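Local coordinates for protein putative phosphatase (Clostridium difficile, PDB 3SD7) that probably hydrolyses phosphate esters as a haloacid dehalogenase-like phosphatase, and binds a sodium ion at the expected active site in this crystal form, at residues 47-58 / 92-101. Sequence-based numbering, arbitrary orientation.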
loop_
_atom_site.group_PDB
_atom_site.type_symbol
_atom_site.label_atom_id
_atom_site.label_comp_id
_atom_site.label_asym_id
_atom_site.label_seq_id
_atom_site.Cartn_x
_atom_site.Cartn_y
_atom_site.Cartn_z
ATOM N N ILE A 47 8.103 9.230 3.011
ATOM C CA ILE A 47 7.073 10.201 2.668
ATOM C C ILE A 47 7.254 11.482 3.488
ATOM O O ILE A 47 7.254 12.608 2.945
ATOM C CB ILE A 47 5.654 9.625 2.848
ATOM C CG1 ILE A 47 5.437 8.486 1.841
ATOM C CG2 ILE A 47 4.601 10.754 2.661
ATOM C CD1 ILE A 47 4.056 7.838 1.987
ATOM N N THR A 48 7.425 11.332 4.791
ATOM C CA THR A 48 7.556 12.514 5.646
ATOM C C THR A 48 8.854 13.285 5.335
ATOM O O THR A 48 8.872 14.529 5.316
ATOM C CB THR A 48 7.447 12.158 7.143
ATOM O OG1 THR A 48 8.433 11.183 7.473
ATOM C CG2 THR A 48 6.047 11.593 7.466
ATOM N N LYS A 49 9.933 12.572 5.059
ATOM C CA LYS A 49 11.194 13.257 4.740
ATOM C C LYS A 49 11.129 13.989 3.396
ATOM O O LYS A 49 11.748 15.060 3.237
ATOM C CB LYS A 49 12.374 12.312 4.806
ATOM C CG LYS A 49 12.729 11.932 6.210
ATOM C CD LYS A 49 13.945 11.057 6.261
ATOM C CE LYS A 49 14.379 10.832 7.699
ATOM N NZ LYS A 49 15.604 10.013 7.778
ATOM N N SER A 50 10.379 13.430 2.450
ATOM C CA SER A 50 10.189 14.057 1.143
ATOM C C SER A 50 9.393 15.338 1.300
ATOM O O SER A 50 9.742 16.357 0.708
ATOM C CB SER A 50 9.497 13.118 0.159
ATOM O OG SER A 50 10.265 11.951 -0.075
ATOM N N ILE A 51 8.318 15.296 2.100
ATOM C CA ILE A 51 7.542 16.502 2.374
ATOM C C ILE A 51 8.398 17.545 3.092
ATOM O O ILE A 51 8.381 18.729 2.735
ATOM C CB ILE A 51 6.260 16.194 3.208
ATOM C CG1 ILE A 51 5.339 15.283 2.408
ATOM C CG2 ILE A 51 5.543 17.493 3.573
ATOM C CD1 ILE A 51 4.079 14.807 3.155
ATOM N N GLN A 52 9.147 17.113 4.105
ATOM C CA GLN A 52 10.017 18.004 4.870
ATOM C C GLN A 52 11.011 18.720 3.954
ATOM O O GLN A 52 11.229 19.939 4.064
ATOM C CB GLN A 52 10.785 17.209 5.934
ATOM C CG GLN A 52 11.598 18.066 6.929
ATOM C CD GLN A 52 12.402 17.216 7.898
ATOM O OE1 GLN A 52 13.168 16.351 7.486
ATOM N NE2 GLN A 52 12.235 17.463 9.185
ATOM N N TYR A 53 11.619 17.951 3.059
ATOM C CA TYR A 53 12.572 18.488 2.096
ATOM C C TYR A 53 11.914 19.538 1.198
ATOM O O TYR A 53 12.520 20.585 0.906
ATOM C CB TYR A 53 13.153 17.345 1.248
ATOM C CG TYR A 53 14.038 17.793 0.109
ATOM C CD1 TYR A 53 15.368 18.142 0.331
ATOM C CD2 TYR A 53 13.553 17.845 -1.199
ATOM C CE1 TYR A 53 16.187 18.542 -0.711
ATOM C CE2 TYR A 53 14.375 18.242 -2.257
ATOM C CZ TYR A 53 15.685 18.590 -2.002
ATOM O OH TYR A 53 16.503 18.986 -3.037
ATOM N N SER A 54 10.681 19.267 0.769
ATOM C CA SER A 54 9.958 20.192 -0.084
ATOM C C SER A 54 9.672 21.461 0.706
ATOM O O SER A 54 10.060 22.557 0.284
ATOM C CB SER A 54 8.677 19.572 -0.625
ATOM O OG SER A 54 8.021 20.478 -1.493
ATOM N N LEU A 55 9.029 21.321 1.869
ATOM C CA LEU A 55 8.744 22.491 2.731
ATOM C C LEU A 55 10.004 23.323 2.970
ATOM O O LEU A 55 9.967 24.568 2.921
ATOM C CB LEU A 55 8.136 22.047 4.067
ATOM C CG LEU A 55 6.722 21.470 3.960
ATOM C CD1 LEU A 55 6.268 20.873 5.289
ATOM C CD2 LEU A 55 5.740 22.536 3.483
ATOM N N ASN A 56 11.118 22.644 3.240
ATOM C CA ASN A 56 12.403 23.329 3.426
ATOM C C ASN A 56 12.789 24.186 2.233
ATOM O O ASN A 56 13.315 25.290 2.411
ATOM C CB ASN A 56 13.528 22.333 3.742
ATOM C CG ASN A 56 13.848 22.267 5.224
ATOM O OD1 ASN A 56 14.370 23.242 5.794
ATOM N ND2 ASN A 56 13.614 21.111 5.841
ATOM N N SER A 57 12.514 23.696 1.022
ATOM C CA SER A 57 12.862 24.436 -0.191
ATOM C C SER A 57 12.189 25.813 -0.211
ATOM O O SER A 57 12.666 26.722 -0.889
ATOM C CB SER A 57 12.495 23.654 -1.457
ATOM O OG SER A 57 11.116 23.758 -1.746
ATOM N N PHE A 58 11.085 25.962 0.524
ATOM C CA PHE A 58 10.377 27.237 0.606
ATOM C C PHE A 58 10.613 27.918 1.953
ATOM O O PHE A 58 9.912 28.869 2.309
ATOM C CB PHE A 58 8.881 27.034 0.379
ATOM C CG PHE A 58 8.557 26.314 -0.891
ATOM C CD1 PHE A 58 8.492 26.988 -2.096
ATOM C CD2 PHE A 58 8.305 24.946 -0.881
ATOM C CE1 PHE A 58 8.191 26.307 -3.274
ATOM C CE2 PHE A 58 8.004 24.275 -2.043
ATOM C CZ PHE A 58 7.945 24.953 -3.241
ATOM N N GLU A 92 5.491 23.335 -7.607
ATOM C CA GLU A 92 6.916 23.387 -7.275
ATOM C C GLU A 92 7.183 22.522 -6.035
ATOM O O GLU A 92 8.205 21.839 -5.958
ATOM C CB GLU A 92 7.385 24.829 -7.048
ATOM C CG GLU A 92 7.374 25.700 -8.327
ATOM C CD GLU A 92 7.833 27.143 -8.092
ATOM O OE1 GLU A 92 8.166 27.496 -6.941
ATOM O OE2 GLU A 92 7.862 27.930 -9.070
ATOM N N ALA A 93 6.254 22.559 -5.077
ATOM C CA ALA A 93 6.360 21.761 -3.854
ATOM C C ALA A 93 6.297 20.261 -4.158
ATOM O O ALA A 93 7.027 19.467 -3.565
ATOM C CB ALA A 93 5.262 22.145 -2.875
ATOM N N VAL A 94 5.420 19.886 -5.086
ATOM C CA VAL A 94 5.295 18.495 -5.500
ATOM C C VAL A 94 6.565 18.051 -6.226
ATOM O O VAL A 94 7.040 16.945 -6.032
ATOM C CB VAL A 94 4.067 18.280 -6.419
ATOM C CG1 VAL A 94 4.121 16.894 -7.059
ATOM C CG2 VAL A 94 2.760 18.492 -5.627
ATOM N N GLU A 95 7.130 18.932 -7.054
ATOM C CA GLU A 95 8.347 18.588 -7.777
ATOM C C GLU A 95 9.495 18.322 -6.802
ATOM O O GLU A 95 10.262 17.368 -6.990
ATOM C CB GLU A 95 8.728 19.694 -8.784
ATOM C CG GLU A 95 9.823 19.302 -9.809
ATOM C CD GLU A 95 11.266 19.350 -9.270
ATOM O OE1 GLU A 95 11.496 19.916 -8.177
ATOM O OE2 GLU A 95 12.178 18.843 -9.967
ATOM N N LYS A 96 9.614 19.156 -5.768
ATOM C CA LYS A 96 10.684 18.989 -4.777
ATOM C C LYS A 96 10.493 17.691 -3.994
ATOM O O LYS A 96 11.465 16.981 -3.706
ATOM C CB LYS A 96 10.764 20.191 -3.844
ATOM C CG LYS A 96 11.165 21.480 -4.555
ATOM C CD LYS A 96 12.569 21.393 -5.098
ATOM C CE LYS A 96 12.908 22.591 -5.961
ATOM N NZ LYS A 96 14.281 22.487 -6.502
ATOM N N TYR A 97 9.242 17.395 -3.643
ATOM C CA TYR A 97 8.914 16.139 -2.977
ATOM C C TYR A 97 9.399 14.956 -3.830
ATOM O O TYR A 97 10.101 14.066 -3.345
ATOM C CB TYR A 97 7.401 16.034 -2.769
ATOM C CG TYR A 97 6.950 14.665 -2.298
ATOM C CD1 TYR A 97 6.642 14.435 -0.972
ATOM C CD2 TYR A 97 6.855 13.591 -3.190
ATOM C CE1 TYR A 97 6.227 13.183 -0.533
ATOM C CE2 TYR A 97 6.444 12.317 -2.751
ATOM C CZ TYR A 97 6.142 12.132 -1.425
ATOM O OH TYR A 97 5.731 10.898 -0.963
ATOM N N ARG A 98 9.012 14.962 -5.103
ATOM C CA ARG A 98 9.363 13.882 -6.026
ATOM C C ARG A 98 10.866 13.721 -6.188
ATOM O O ARG A 98 11.371 12.601 -6.260
ATOM C CB ARG A 98 8.705 14.109 -7.381
ATOM C CG ARG A 98 7.189 14.001 -7.316
ATOM C CD ARG A 98 6.571 14.169 -8.687
ATOM N NE ARG A 98 5.126 13.936 -8.679
ATOM C CZ ARG A 98 4.356 13.954 -9.767
ATOM N NH1 ARG A 98 4.883 14.193 -10.967
ATOM N NH2 ARG A 98 3.051 13.726 -9.660
ATOM N N GLU A 99 11.570 14.847 -6.233
ATOM C CA GLU A 99 13.015 14.848 -6.344
ATOM C C GLU A 99 13.629 14.082 -5.172
ATOM O O GLU A 99 14.446 13.179 -5.375
ATOM C CB GLU A 99 13.539 16.292 -6.396
ATOM C CG GLU A 99 15.044 16.412 -6.465
ATOM C CD GLU A 99 15.517 17.844 -6.646
ATOM O OE1 GLU A 99 14.694 18.780 -6.541
ATOM O OE2 GLU A 99 16.724 18.029 -6.902
ATOM N N TYR A 100 13.227 14.427 -3.949
ATOM C CA TYR A 100 13.766 13.746 -2.775
ATOM C C TYR A 100 13.292 12.290 -2.723
ATOM O O TYR A 100 14.035 11.400 -2.320
ATOM C CB TYR A 100 13.372 14.459 -1.463
ATOM C CG TYR A 100 13.947 13.765 -0.236
ATOM C CD1 TYR A 100 15.121 14.210 0.364
ATOM C CD2 TYR A 100 13.335 12.626 0.292
ATOM C CE1 TYR A 100 15.652 13.551 1.471
ATOM C CE2 TYR A 100 13.855 11.969 1.388
ATOM C CZ TYR A 100 15.012 12.429 1.971
ATOM O OH TYR A 100 15.509 11.750 3.056
ATOM N N PHE A 101 12.057 12.043 -3.125
ATOM C CA PHE A 101 11.538 10.676 -3.014
ATOM C C PHE A 101 12.270 9.713 -3.959
ATOM O O PHE A 101 12.645 8.602 -3.569
ATOM C CB PHE A 101 10.043 10.614 -3.262
ATOM C CG PHE A 101 9.452 9.258 -2.936
ATOM C CD1 PHE A 101 9.077 8.941 -1.635
ATOM C CD2 PHE A 101 9.330 8.293 -3.921
ATOM C CE1 PHE A 101 8.558 7.690 -1.334
ATOM C CE2 PHE A 101 8.801 7.031 -3.618
ATOM C CZ PHE A 101 8.423 6.737 -2.348
#
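Ser50 lays its CB over one face of the Tyr97 ring, 3.6 Å from the ring centroid, a CH-pi contact that so small a residue permits where Ser50 CA lies 4.8 Å from Tyr97 CA. Tyr97 is a knob in the hole formed by Ile47, Ser50, Ile51 and Ser54; Ile51 CG1 packs 3.7 Å from Tyr97 CD1. With CG anti to the backbone N (chi1 170°), the ring reaches along the partner helix until its hydroxyl lies beside Ile47. Ser50 OG meets the edges of the Tyr100 and Phe101 rings, while its hydrogen bond goes to Gly46 O, one turn back. The rings of Tyr53 and Tyr100 meet obliquely, planes 38° apart, and Tyr53 CD2 touches Tyr100 CB at 3.4 Å. Further along, Ser54 OG donates a short 2.5 Å hydrogen bond to Ala93 O, which also accepts from Tyr97 N within its helix; a small polar side chain thus ties one helix to the main chain of the other. Beside it, Phe58 CE2 rests 3.6 Å from Ala93 CB. In the second shell, Glu108 accepts a hydrogen bond from Tyr100 OH, and Phe85 packs edge-to-face with Phe58. The axes of the two segments approach to 7.8 Å, with N-to-C directions 132° apart, closer to antiparallel than to parallel, in a helical cap beside the parallel-stranded HAD core; helix 75-82 packs against both through Phe79, which touches Ser54 and Ala93.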